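Local coordinates for putative uncharacterized protein (Trichoplax adhaerens, PDB 5OI9) that probably takes part in centriole assembly as a member of the STIL family, through an N-terminal domain of the kind that binds CEP85, at residues L77-D82 / I267-V272; V85-D90 / G116-P121; D158-K163 / S230-I235; I259-V264 / W273-R278; L300-Q303 / P308-W311. All coordinates share one frame; numbering follows the deposited sequence.

Overall arrangement
The five contacts run through the STIL N-terminal domain from one sheet to the other. Contact 2 lies within the nine-stranded mixed sheet, where Asn78 O receives Ile86 N at 2.8 Å and so ties it to contact 1. Contact 1 is the step across, from strand 69-79 to the start of helix 270-281. Contact 4 packs that helix on the seven-stranded sheet, its centre about 11 Å from that of contact 1. Contact 3, about 6 Å from contact 4 between centres, brings the 158-163 loop against the same sheet, and contact 5 adds a hairpin there. Contacts 2 and 5 are farthest apart, about 29 Å between centres.

Contact 1 of 5, residues L77-D82 / I267-V272; sequences LNINKD and IHHPYV
The imidazole of His269 meets Ile79 obliquely, CE1 lying 3.7 Å from Ile79 CD1, while at the ring's edge and in its plane sits the backbone N of Tyr271. That second partner makes the motif: His269 is the N-cap of helix 270-281, and its ND1 accepts from Tyr271 N at 3.0 Å with an N-H...N angle of 161°. The bond occupies an amide of the first turn and fixes how the ring is turned, so that its CE1 corner is presented to the isoleucine. With CG anti to the backbone N (chi1 -164°), the ring swings round to both partners. With an alanine here, Tyr271 N would probably lose its capping acceptor and a gap would be likely to open beside the end of Ile79.

Ile79, at the end of strand 69-79, carries its side of the contact on a single methyl. CG1 lies beside the backbone N and the chain runs on extended (chi2 176°), which carries CD1 out to the helix start. Ile162 from the 158-163 loop packs on the same methyl, and Val264 lies against the His269 ring. The contact therefore bridges the domain's two sheets by way of the helix's first residues. Pro270 completes it, meeting the isoleucine tip to tip, its CG 3.6 Å from Ile79 CD1.

Contact 2 of 5, residues V85-D90 / G116-P121; sequences VIINID and GDVIIP
Ile87 and Val118 mark the closest approach of the two backbones, their CA atoms 7.9 Å apart, and no hydrogen bond passes between the segments. Strands 85-97 and 118-126 belong to one mixed beta-sheet but are not neighbours in it: strand 69-79 pairs antiparallel with both. What joins them here is apolar, two pairs of branched side chains meeting in the buried interior.

In the first pair, Ile87 and Val118 lie at about a right angle to each other. The touching atoms are the gamma methyls, Ile87 CG2 and Val118 CG1, 4.2 Å apart, a loose approach. Each of these methyls is anti to its own main-chain nitrogen, and both CB atoms are directed at the opposing segment. Leu77 and Ile41 also pack on Ile87, and the aliphatic part of Lys163 lies against Val118, so the pair is one patch of a larger core.

The second pair is closer. Ile89 reaches with an extended chain (chi2 -179°) that brings its delta methyl to Ile120, although its CB does not point straight across. Ile120 holds a less regular form, its chi2 of 101° lying away from the staggered values, and this turns CD1 toward Ile89. Ile170 of strand 167-176 touches both isoleucines, linking them to a further strand of the sheet. Their ends meet tip to tip: Ile120 CD1 stands 3.8 Å from Ile89 CD1 and 4.0 Å from Ile89 CG1.

Contact 3 of 5, residues D158-K163 / S230-I235; sequences DSVDIK and SGYVAI
Val160 reaches across to Ser230, and its side chain can be followed outward from CB. The bond to CB is directed at the strand, and Val160 CB lies 3.8 Å from Ser230 OG. One step on, Val160 CG2 comes to 3.5 Å of Ser230 OG and skirts Tyr232 OH at 4.4 Å. CG1 branches the other way, anti to the backbone N (chi1 168°), which puts CG2 on the side facing the strand.

On the strand side the valine thus meets hydroxyl oxygens, while Tyr271 and Arg278 of helix 270-281 also touch it, and water handles the bonding around it. One water takes the hydrogen of Val160 N at 2.9 Å and also bonds Ser230 OG at 2.8 Å, tying loop backbone to strand side chain. A second bonds Tyr232 OH at 2.6 Å and gives a weak, longer bond to Asp158 O. Arg278 donates to that same carbonyl, and Tyr271 OH makes a weak bond with Ser230 OG.

Farther along the loop, Asp161 OD1 accepts twice: from Lys163 N, which comes from above the carboxylate plane, and from Lys163 NZ at 2.8 Å on the syn side, in a salt bridge. The pair of bonds should hold the carboxylate's rotation. The first of them closes an Asx turn leading into the 3-10 segment that begins at Ile162, and the whole is a water-bridged seam between a connecting loop and the beta-strand 229-235.

Contact 4 of 5, residues I259-V264 / W273-R278; sequences IWVDGV and WSACMR
Ala275 presents the small knob of the helix, a lone CB that two strand residues close upon: Ile259 CD1 at 3.6 Å and Val261 CG2 at 3.9 Å. The alanine methyl sits between the two, in the dip left by residues that alternate along the strand, while Trp260 between them points away from the helix. Because the knob is so short, the helix can ride close: the axes of 259-262 and 273-278 pass 9.3 Å apart.

The bump that goes the other way is the delta methyl of Ile259. Ile259 CD1 slides into the shallow hollow between Ala275 and Cys276, meeting the alanine CB on one hand and, on the other, Cys276 N at 3.7 Å and Cys276 SG at 3.9 Å. Its CG1 takes the place between the backbone N and the carbonyl carbon (chi1 62°), and the straight chain beyond (chi2 177°) drives CD1 down against the helix backbone.

Strand 256-264 and helix 270-281 are the first two elements of a beta-alpha-beta unit completed by strand 296-302; segments 259-262 and 273-278 run nearly antiparallel, at 156°, as the chain returns over the sheet. Leu298 of the third element packs against both Ile259 and Val261 and widens the apolar bed. Tyr271 and Val272, one turn earlier on the helix, also pack on Val261, meeting its other methyl, CG1.

Contact 5 of 5, residues L300-Q303 / P308-W311; sequences LYTQ and PEFW
Leu300 and Glu309 form an antiparallel hydrogen-bonded pair closed by two backbone bonds: Leu300 N to Glu309 O, 2.7 Å and nearly straight at 172°, and Glu309 N to Leu300 O, 2.8 Å. The beta hairpin made by strands 296-302 and 309-314 is held at this rung.

A CH-pi contact comes next. Pro308 CB stands over one face of the Tyr301 ring, 3.8 Å from its centroid and displaced toward the rim, on the CD1-CE1 side. Replacing Tyr301 by an alanine would remove the ring under Pro308 CB and would probably open a gap on that side of the proline.

The apolar contact is Leu300 CB with Trp311 CD1, 4.4 Å. Van der Waals contacts with polar groups join it: Leu300 CD2 approaches Trp311 NE1 obliquely, and Thr302 CG2 crosses Glu309 CD at about a right angle.

Within strand 309-314, Trp311 NE1 donates to Glu309 OE1 at 3.2 Å, reaching its anti side with the oxygen in the indole plane, which probably helps hold both groups in place.

Strand 296-302 pairs on its other edge with strand 256-264, where the backbone of Tyr301 bonds that of Val261, while strand 309-314 is followed in the sheet by strand 196-200, whose Ala198 and Pro200 touch Trp311.

Contact 1 of 5, residues L77-D82 / I267-V272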
# COMPACT_ATOMS: atom_id res chain seq x y z
N LEU A 77 8.60 -1.32 0.70
CA LEU A 77 7.61 -1.51 1.75
C LEU A 77 7.95 -2.77 2.53
O LEU A 77 8.04 -3.86 1.94
CB LEU A 77 6.20 -1.59 1.14
CG LEU A 77 5.02 -1.68 2.11
CD1 LEU A 77 3.84 -0.90 1.55
CD2 LEU A 77 4.63 -3.12 2.37
N ASN A 78 8.12 -2.63 3.84
CA ASN A 78 8.51 -3.73 4.71
C ASN A 78 7.55 -3.84 5.88
O ASN A 78 7.03 -2.83 6.37
CB ASN A 78 9.95 -3.55 5.22
CG ASN A 78 10.93 -3.24 4.10
OD1 ASN A 78 11.29 -4.12 3.31
ND2 ASN A 78 11.38 -1.99 4.03
N ILE A 79 7.30 -5.07 6.32
CA ILE A 79 6.38 -5.37 7.41
C ILE A 79 7.13 -6.25 8.39
O ILE A 79 7.57 -7.35 8.03
CB ILE A 79 5.11 -6.08 6.89
CG1 ILE A 79 4.52 -5.30 5.71
CG2 ILE A 79 4.08 -6.19 7.98
CD1 ILE A 79 3.33 -5.98 5.08
N ASN A 80 7.29 -5.78 9.63
CA ASN A 80 8.31 -6.48 10.40
C ASN A 80 7.90 -6.95 11.80
O ASN A 80 8.31 -8.04 12.20
CB ASN A 80 9.59 -5.60 10.46
CG ASN A 80 9.31 -4.16 10.83
OD1 ASN A 80 8.16 -3.70 10.80
ND2 ASN A 80 10.36 -3.42 11.16
N LYS A 81 7.13 -6.17 12.56
CA LYS A 81 6.75 -6.60 13.91
C LYS A 81 5.26 -6.38 14.13
O LYS A 81 4.79 -5.24 14.18
CB LYS A 81 7.59 -5.90 14.99
CG LYS A 81 7.46 -4.39 15.18
CD LYS A 81 8.18 -4.01 16.48
CE LYS A 81 8.27 -2.51 16.74
NZ LYS A 81 9.11 -2.23 17.95
N ASP A 82 4.53 -7.48 14.29
CA ASP A 82 3.07 -7.49 14.41
C ASP A 82 2.42 -6.67 13.30
O ASP A 82 1.61 -5.78 13.55
CB ASP A 82 2.62 -7.02 15.80
CG ASP A 82 1.12 -7.23 16.03
OD1 ASP A 82 0.69 -8.40 16.09
OD2 ASP A 82 0.38 -6.23 16.15
N ILE A 267 -5.09 -13.45 9.60
CA ILE A 267 -5.94 -12.54 8.84
C ILE A 267 -5.58 -11.08 9.06
O ILE A 267 -6.02 -10.21 8.30
CB ILE A 267 -7.42 -12.80 9.19
CG1 ILE A 267 -8.35 -12.13 8.17
CG2 ILE A 267 -7.72 -12.35 10.61
CD1 ILE A 267 -9.80 -12.35 8.45
N HIS A 268 -4.77 -10.78 10.08
CA HIS A 268 -4.39 -9.41 10.39
C HIS A 268 -3.28 -8.88 9.50
O HIS A 268 -2.96 -7.69 9.58
CB HIS A 268 -3.96 -9.30 11.85
CG HIS A 268 -5.00 -9.78 12.82
ND1 HIS A 268 -6.15 -9.08 13.08
CD2 HIS A 268 -5.06 -10.90 13.58
CE1 HIS A 268 -6.88 -9.74 13.97
NE2 HIS A 268 -6.23 -10.85 14.29
N HIS A 269 -2.68 -9.72 8.66
CA HIS A 269 -1.66 -9.25 7.74
C HIS A 269 -2.26 -8.22 6.79
O HIS A 269 -3.32 -8.47 6.21
CB HIS A 269 -1.07 -10.42 6.96
CG HIS A 269 0.22 -10.11 6.27
ND1 HIS A 269 0.30 -9.31 5.15
CD2 HIS A 269 1.49 -10.50 6.54
CE1 HIS A 269 1.56 -9.21 4.77
NE2 HIS A 269 2.30 -9.93 5.59
N PRO A 270 -1.63 -7.05 6.62
CA PRO A 270 -2.23 -6.02 5.75
C PRO A 270 -2.43 -6.47 4.31
O PRO A 270 -3.23 -5.85 3.59
CB PRO A 270 -1.23 -4.85 5.85
CG PRO A 270 0.03 -5.45 6.37
CD PRO A 270 -0.37 -6.61 7.23
N TYR A 271 -1.74 -7.52 3.86
CA TYR A 271 -1.98 -8.04 2.52
C TYR A 271 -3.39 -8.58 2.36
O TYR A 271 -3.97 -8.50 1.27
CB TYR A 271 -0.95 -9.12 2.18
CG TYR A 271 -1.11 -9.72 0.80
CD1 TYR A 271 -0.52 -9.12 -0.30
CD2 TYR A 271 -1.85 -10.88 0.60
CE1 TYR A 271 -0.65 -9.66 -1.57
CE2 TYR A 271 -1.99 -11.43 -0.66
CZ TYR A 271 -1.39 -10.81 -1.74
OH TYR A 271 -1.52 -11.35 -3.00
N VAL A 272 -3.97 -9.14 3.43
CA VAL A 272 -5.32 -9.67 3.36
C VAL A 272 -6.32 -8.55 3.12
O VAL A 272 -7.18 -8.64 2.24
CB VAL A 272 -5.65 -10.46 4.64
CG1 VAL A 272 -7.10 -10.94 4.61
CG2 VAL A 272 -4.70 -11.64 4.80

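Contact 2 of 5, residues V85-D90 / G116-P121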
# COMPACT_ATOMS: atom_id res chain seq x y z
N VAL A 85 4.00 -1.59 9.36
CA VAL A 85 4.42 -1.22 8.02
C VAL A 85 5.45 -0.10 8.10
O VAL A 85 5.23 0.91 8.78
CB VAL A 85 3.21 -0.79 7.17
CG1 VAL A 85 3.66 -0.45 5.76
CG2 VAL A 85 2.16 -1.88 7.16
N ILE A 86 6.57 -0.29 7.40
CA ILE A 86 7.64 0.70 7.32
C ILE A 86 8.02 0.88 5.86
O ILE A 86 8.20 -0.11 5.13
CB ILE A 86 8.87 0.27 8.15
CG1 ILE A 86 8.51 0.15 9.63
CG2 ILE A 86 10.02 1.25 7.94
CD1 ILE A 86 9.68 -0.22 10.51
N ILE A 87 8.15 2.13 5.43
CA ILE A 87 8.63 2.46 4.09
C ILE A 87 10.09 2.89 4.22
O ILE A 87 10.39 3.85 4.94
CB ILE A 87 7.79 3.56 3.43
CG1 ILE A 87 6.30 3.19 3.46
CG2 ILE A 87 8.25 3.81 2.00
CD1 ILE A 87 5.99 1.88 2.78
N ASN A 88 10.98 2.18 3.54
CA ASN A 88 12.42 2.46 3.59
C ASN A 88 12.80 3.19 2.30
O ASN A 88 12.91 2.57 1.24
CB ASN A 88 13.22 1.18 3.76
CG ASN A 88 14.69 1.44 4.04
OD1 ASN A 88 15.05 2.42 4.68
ND2 ASN A 88 15.55 0.55 3.55
N ILE A 89 13.01 4.50 2.40
CA ILE A 89 13.32 5.35 1.25
C ILE A 89 14.82 5.56 1.21
O ILE A 89 15.40 6.14 2.13
CB ILE A 89 12.57 6.69 1.33
CG1 ILE A 89 11.07 6.46 1.45
CG2 ILE A 89 12.90 7.55 0.12
CD1 ILE A 89 10.26 7.74 1.52
N ASP A 90 15.46 5.11 0.12
CA ASP A 90 16.92 5.18 0.03
C ASP A 90 17.44 5.47 -1.37
O ASP A 90 18.65 5.33 -1.60
CB ASP A 90 17.55 3.88 0.54
CG ASP A 90 17.21 2.68 -0.33
OD1 ASP A 90 16.16 2.72 -1.01
OD2 ASP A 90 17.99 1.71 -0.34
N GLY A 116 8.30 -3.84 -6.73
CA GLY A 116 8.56 -3.63 -5.33
C GLY A 116 8.93 -2.20 -4.96
O GLY A 116 9.18 -1.93 -3.78
N ASP A 117 8.97 -1.29 -5.93
CA ASP A 117 9.32 0.09 -5.66
C ASP A 117 8.10 0.87 -5.18
O ASP A 117 7.06 0.87 -5.84
CB ASP A 117 9.90 0.75 -6.91
CG ASP A 117 11.40 0.55 -7.04
OD1 ASP A 117 12.00 -0.02 -6.11
OD2 ASP A 117 11.96 0.96 -8.07
N VAL A 118 8.25 1.54 -4.04
CA VAL A 118 7.32 2.59 -3.65
C VAL A 118 7.73 3.87 -4.37
O VAL A 118 8.88 4.31 -4.26
CB VAL A 118 7.32 2.79 -2.13
CG1 VAL A 118 6.41 3.95 -1.74
CG2 VAL A 118 6.90 1.51 -1.42
N ILE A 119 6.80 4.45 -5.13
CA ILE A 119 7.07 5.67 -5.88
C ILE A 119 6.61 6.86 -5.04
O ILE A 119 5.42 6.99 -4.74
CB ILE A 119 6.37 5.66 -7.24
CG1 ILE A 119 6.70 4.37 -8.01
CG2 ILE A 119 6.78 6.88 -8.06
CD1 ILE A 119 8.15 4.24 -8.40
N ILE A 120 7.55 7.71 -4.65
CA ILE A 120 7.23 8.89 -3.85
C ILE A 120 7.55 10.15 -4.65
O ILE A 120 8.72 10.48 -4.84
CB ILE A 120 8.00 8.89 -2.51
CG1 ILE A 120 7.78 7.58 -1.76
CG2 ILE A 120 7.57 10.07 -1.66
CD1 ILE A 120 8.93 6.60 -1.89
N PRO A 121 6.54 10.86 -5.14
CA PRO A 121 6.80 12.15 -5.79
C PRO A 121 7.48 13.11 -4.83
O PRO A 121 7.06 13.26 -3.68
CB PRO A 121 5.40 12.64 -6.19
CG PRO A 121 4.56 11.40 -6.23
CD PRO A 121 5.11 10.51 -5.16

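Contact 3 of 5, residues D158-K163 / S230-I235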
# COMPACT_ATOMS: atom_id res chain seq x y z
N ASP A 158 -3.32 -5.95 -12.41
CA ASP A 158 -2.14 -6.62 -11.88
C ASP A 158 -2.45 -7.34 -10.57
O ASP A 158 -3.53 -7.20 -9.99
CB ASP A 158 -1.00 -5.63 -11.67
CG ASP A 158 -0.49 -5.03 -12.97
OD1 ASP A 158 -0.63 -5.69 -14.02
OD2 ASP A 158 0.04 -3.90 -12.94
N SER A 159 -1.47 -8.11 -10.11
CA SER A 159 -1.59 -8.81 -8.83
C SER A 159 -1.78 -7.82 -7.69
O SER A 159 -1.37 -6.66 -7.77
CB SER A 159 -0.34 -9.66 -8.58
OG SER A 159 -0.21 -10.68 -9.55
N VAL A 160 -2.41 -8.29 -6.61
CA VAL A 160 -2.62 -7.46 -5.44
C VAL A 160 -1.28 -6.98 -4.91
O VAL A 160 -0.34 -7.76 -4.74
CB VAL A 160 -3.40 -8.24 -4.36
CG1 VAL A 160 -3.36 -7.49 -3.04
CG2 VAL A 160 -4.84 -8.46 -4.81
N ASP A 161 -1.18 -5.67 -4.67
CA ASP A 161 0.05 -5.04 -4.20
C ASP A 161 -0.29 -4.11 -3.05
O ASP A 161 -1.12 -3.21 -3.20
CB ASP A 161 0.74 -4.27 -5.34
CG ASP A 161 2.18 -3.90 -5.02
OD1 ASP A 161 2.52 -3.76 -3.82
OD2 ASP A 161 2.97 -3.75 -5.97
N ILE A 162 0.35 -4.33 -1.89
CA ILE A 162 0.12 -3.47 -0.74
C ILE A 162 0.49 -2.03 -1.05
O ILE A 162 -0.09 -1.09 -0.50
CB ILE A 162 0.89 -4.00 0.49
CG1 ILE A 162 0.53 -5.47 0.75
CG2 ILE A 162 0.59 -3.17 1.72
CD1 ILE A 162 1.23 -6.06 1.95
N LYS A 163 1.46 -1.83 -1.95
CA LYS A 163 1.87 -0.48 -2.32
C LYS A 163 0.74 0.30 -2.99
O LYS A 163 0.77 1.54 -2.98
CB LYS A 163 3.09 -0.52 -3.24
CG LYS A 163 4.34 -1.10 -2.59
CD LYS A 163 5.53 -1.07 -3.55
CE LYS A 163 5.35 -2.03 -4.70
NZ LYS A 163 5.30 -3.45 -4.25
N SER A 230 -2.48 -14.27 -4.09
CA SER A 230 -3.92 -14.27 -3.92
C SER A 230 -4.58 -14.52 -5.26
O SER A 230 -3.95 -14.41 -6.32
CB SER A 230 -4.43 -12.96 -3.31
OG SER A 230 -4.45 -11.93 -4.29
N GLY A 231 -5.85 -14.87 -5.20
CA GLY A 231 -6.66 -15.07 -6.38
C GLY A 231 -8.11 -14.84 -6.07
O GLY A 231 -8.44 -14.16 -5.09
N TYR A 232 -9.00 -15.41 -6.87
CA TYR A 232 -10.42 -15.16 -6.71
C TYR A 232 -11.17 -16.48 -6.66
O TYR A 232 -10.65 -17.53 -7.06
CB TYR A 232 -10.93 -14.24 -7.84
CG TYR A 232 -10.17 -12.93 -7.84
CD1 TYR A 232 -10.57 -11.88 -7.02
CD2 TYR A 232 -9.03 -12.76 -8.61
CE1 TYR A 232 -9.87 -10.69 -6.99
CE2 TYR A 232 -8.32 -11.57 -8.59
CZ TYR A 232 -8.75 -10.53 -7.78
OH TYR A 232 -8.05 -9.34 -7.75
N VAL A 233 -12.38 -16.42 -6.12
CA VAL A 233 -13.19 -17.61 -5.86
C VAL A 233 -14.44 -17.53 -6.72
O VAL A 233 -15.22 -16.58 -6.62
CB VAL A 233 -13.56 -17.73 -4.37
CG1 VAL A 233 -14.42 -18.97 -4.14
CG2 VAL A 233 -12.31 -17.77 -3.51
N ALA A 234 -14.62 -18.54 -7.56
CA ALA A 234 -15.83 -18.69 -8.36
C ALA A 234 -16.69 -19.79 -7.75
O ALA A 234 -16.30 -20.46 -6.79
CB ALA A 234 -15.47 -18.98 -9.82
N ILE A 235 -17.88 -19.99 -8.31
CA ILE A 235 -18.83 -20.95 -7.78
C ILE A 235 -19.56 -21.60 -8.96
O ILE A 235 -19.82 -20.94 -9.97
CB ILE A 235 -19.81 -20.28 -6.79
CG1 ILE A 235 -20.67 -21.33 -6.08
CG2 ILE A 235 -20.68 -19.25 -7.49
CD1 ILE A 235 -21.47 -20.76 -4.92
O HOH W 1 -5.56 -9.54 -8.50
O HOH W 2 -3.43 -10.99 -6.67

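Contact 4 of 5, residues I259-V264 / W273-R278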
# COMPACT_ATOMS: atom_id res chain seq x y z
N ILE A 259 -12.45 -14.21 -2.54
CA ILE A 259 -11.02 -14.28 -2.82
C ILE A 259 -10.39 -15.40 -2.00
O ILE A 259 -10.97 -15.89 -1.03
CB ILE A 259 -10.30 -12.95 -2.50
CG1 ILE A 259 -10.44 -12.63 -1.01
CG2 ILE A 259 -10.84 -11.82 -3.35
CD1 ILE A 259 -9.70 -11.37 -0.57
N TRP A 260 -9.19 -15.80 -2.40
CA TRP A 260 -8.33 -16.63 -1.58
C TRP A 260 -6.98 -15.95 -1.42
O TRP A 260 -6.53 -15.21 -2.30
CB TRP A 260 -8.15 -18.05 -2.18
CG TRP A 260 -7.51 -18.10 -3.53
CD1 TRP A 260 -8.14 -18.15 -4.74
CD2 TRP A 260 -6.10 -18.12 -3.80
NE1 TRP A 260 -7.21 -18.20 -5.75
CE2 TRP A 260 -5.95 -18.18 -5.20
CE3 TRP A 260 -4.95 -18.10 -3.01
CZ2 TRP A 260 -4.71 -18.22 -5.82
CZ3 TRP A 260 -3.71 -18.12 -3.62
CH2 TRP A 260 -3.60 -18.19 -5.02
N VAL A 261 -6.36 -16.16 -0.26
CA VAL A 261 -5.07 -15.55 0.06
C VAL A 261 -4.16 -16.61 0.66
O VAL A 261 -4.60 -17.43 1.48
CB VAL A 261 -5.24 -14.35 1.03
CG1 VAL A 261 -3.87 -13.84 1.49
CG2 VAL A 261 -6.03 -13.23 0.37
N ASP A 262 -2.90 -16.60 0.24
CA ASP A 262 -1.90 -17.56 0.68
C ASP A 262 -0.66 -16.83 1.16
O ASP A 262 -0.36 -15.72 0.71
CB ASP A 262 -1.54 -18.53 -0.46
CG ASP A 262 -0.50 -19.55 -0.06
OD1 ASP A 262 -0.40 -19.87 1.14
OD2 ASP A 262 0.23 -20.04 -0.96
N GLY A 263 0.05 -17.44 2.10
CA GLY A 263 1.36 -16.95 2.50
C GLY A 263 1.38 -15.92 3.61
O GLY A 263 2.34 -15.15 3.69
N VAL A 264 0.36 -15.87 4.46
CA VAL A 264 0.35 -14.98 5.61
C VAL A 264 0.22 -15.83 6.87
O VAL A 264 -0.15 -17.00 6.83
CB VAL A 264 -0.79 -13.94 5.54
CG1 VAL A 264 -0.68 -13.11 4.27
CG2 VAL A 264 -2.14 -14.62 5.63
N TRP A 273 -6.23 -7.48 3.92
CA TRP A 273 -7.06 -6.31 3.71
C TRP A 273 -6.86 -5.74 2.31
O TRP A 273 -7.83 -5.30 1.67
CB TRP A 273 -6.75 -5.26 4.77
CG TRP A 273 -7.47 -3.96 4.62
CD1 TRP A 273 -8.71 -3.64 5.11
CD2 TRP A 273 -7.00 -2.78 3.95
NE1 TRP A 273 -9.03 -2.35 4.78
CE2 TRP A 273 -8.00 -1.80 4.07
CE3 TRP A 273 -5.83 -2.47 3.26
CZ2 TRP A 273 -7.86 -0.52 3.53
CZ3 TRP A 273 -5.69 -1.20 2.72
CH2 TRP A 273 -6.71 -0.24 2.85
N SER A 274 -5.62 -5.76 1.81
CA SER A 274 -5.35 -5.24 0.48
C SER A 274 -6.06 -6.05 -0.59
O SER A 274 -6.58 -5.49 -1.57
CB SER A 274 -3.84 -5.22 0.22
OG SER A 274 -3.17 -4.39 1.16
N ALA A 275 -6.09 -7.38 -0.43
CA ALA A 275 -6.82 -8.21 -1.38
C ALA A 275 -8.32 -7.95 -1.31
O ALA A 275 -8.99 -7.88 -2.35
CB ALA A 275 -6.52 -9.69 -1.11
N CYS A 276 -8.86 -7.78 -0.10
CA CYS A 276 -10.28 -7.45 0.06
C CYS A 276 -10.62 -6.14 -0.64
O CYS A 276 -11.61 -6.05 -1.37
CB CYS A 276 -10.64 -7.38 1.54
SG CYS A 276 -10.49 -8.94 2.43
N MSE A 277 -9.81 -5.10 -0.41
CA MSE A 277 -10.03 -3.80 -1.03
C MSE A 277 -9.98 -3.89 -2.54
O MSE A 277 -10.83 -3.34 -3.24
CB MSE A 277 -8.98 -2.80 -0.54
CG MSE A 277 -9.12 -2.45 0.92
SE MSE A 277 -10.83 -1.60 1.30
CE MSE A 277 -10.39 0.17 0.64
N ARG A 278 -8.97 -4.61 -3.03
CA ARG A 278 -8.82 -4.80 -4.47
C ARG A 278 -10.04 -5.48 -5.07
O ARG A 278 -10.51 -5.09 -6.15
CB ARG A 278 -7.56 -5.61 -4.75
CG ARG A 278 -7.30 -5.86 -6.21
CD ARG A 278 -6.96 -4.58 -6.95
NE ARG A 278 -6.78 -4.86 -8.37
CZ ARG A 278 -5.66 -5.34 -8.89
NH1 ARG A 278 -4.61 -5.58 -8.11
NH2 ARG A 278 -5.58 -5.58 -10.19

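Contact 5 of 5, residues L300-Q303 / P308-W311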
# COMPACT_ATOMS: atom_id res chain seq x y z
N LEU A 300 -8.53 -18.53 3.41
CA LEU A 300 -7.25 -18.05 3.90
C LEU A 300 -6.33 -19.24 4.18
O LEU A 300 -6.56 -19.99 5.13
CB LEU A 300 -7.44 -17.20 5.15
CG LEU A 300 -6.22 -16.41 5.63
CD1 LEU A 300 -5.74 -15.46 4.55
CD2 LEU A 300 -6.56 -15.64 6.90
N TYR A 301 -5.29 -19.39 3.36
CA TYR A 301 -4.28 -20.42 3.56
C TYR A 301 -3.14 -19.82 4.38
O TYR A 301 -2.21 -19.22 3.84
CB TYR A 301 -3.78 -20.95 2.22
CG TYR A 301 -4.85 -21.66 1.42
CD1 TYR A 301 -5.08 -23.02 1.58
CD2 TYR A 301 -5.62 -20.97 0.49
CE1 TYR A 301 -6.05 -23.67 0.85
CE2 TYR A 301 -6.59 -21.61 -0.24
CZ TYR A 301 -6.81 -22.96 -0.06
OH TYR A 301 -7.78 -23.61 -0.79
N THR A 302 -3.21 -19.99 5.69
CA THR A 302 -2.15 -19.47 6.54
C THR A 302 -0.94 -20.40 6.52
O THR A 302 -1.05 -21.60 6.24
CB THR A 302 -2.63 -19.27 7.98
OG1 THR A 302 -2.87 -20.55 8.59
CG2 THR A 302 -3.91 -18.45 8.01
N GLN A 303 0.22 -19.83 6.82
CA GLN A 303 1.47 -20.58 6.84
C GLN A 303 1.63 -21.42 8.10
O GLN A 303 2.54 -22.26 8.15
CB GLN A 303 2.66 -19.63 6.72
CG GLN A 303 2.72 -18.85 5.42
CD GLN A 303 3.75 -17.74 5.45
OE1 GLN A 303 3.97 -17.12 6.49
NE2 GLN A 303 4.39 -17.48 4.32
N PRO A 308 -7.05 -24.52 5.43
CA PRO A 308 -7.37 -23.09 5.30
C PRO A 308 -8.47 -22.67 6.27
O PRO A 308 -9.27 -23.48 6.73
CB PRO A 308 -7.84 -22.97 3.85
CG PRO A 308 -8.39 -24.32 3.53
CD PRO A 308 -7.49 -25.29 4.25
N GLU A 309 -8.48 -21.38 6.56
CA GLU A 309 -9.54 -20.75 7.34
C GLU A 309 -10.54 -20.09 6.41
O GLU A 309 -10.18 -19.56 5.35
CB GLU A 309 -8.97 -19.71 8.30
CG GLU A 309 -7.89 -20.21 9.25
CD GLU A 309 -7.31 -19.09 10.09
OE1 GLU A 309 -7.66 -17.91 9.83
OE2 GLU A 309 -6.51 -19.37 11.00
N PHE A 310 -11.81 -20.11 6.81
CA PHE A 310 -12.89 -19.53 6.03
C PHE A 310 -13.47 -18.34 6.78
O PHE A 310 -13.78 -18.45 7.97
CB PHE A 310 -13.98 -20.57 5.74
CG PHE A 310 -13.53 -21.67 4.81
CD1 PHE A 310 -12.76 -22.72 5.28
CD2 PHE A 310 -13.88 -21.65 3.47
CE1 PHE A 310 -12.34 -23.73 4.44
CE2 PHE A 310 -13.47 -22.66 2.62
CZ PHE A 310 -12.70 -23.70 3.11
N TRP A 311 -13.61 -17.22 6.08
CA TRP A 311 -14.16 -15.99 6.64
C TRP A 311 -15.19 -15.41 5.69
O TRP A 311 -15.05 -15.51 4.47
CB TRP A 311 -13.07 -14.94 6.88
CG TRP A 311 -12.00 -15.35 7.83
CD1 TRP A 311 -10.97 -16.22 7.59
CD2 TRP A 311 -11.82 -14.88 9.17
NE1 TRP A 311 -10.17 -16.33 8.71
CE2 TRP A 311 -10.67 -15.51 9.69
CE3 TRP A 311 -12.52 -13.98 9.99
CZ2 TRP A 311 -10.21 -15.29 10.99
CZ3 TRP A 311 -12.06 -13.75 11.27
CH2 TRP A 311 -10.92 -14.40 11.76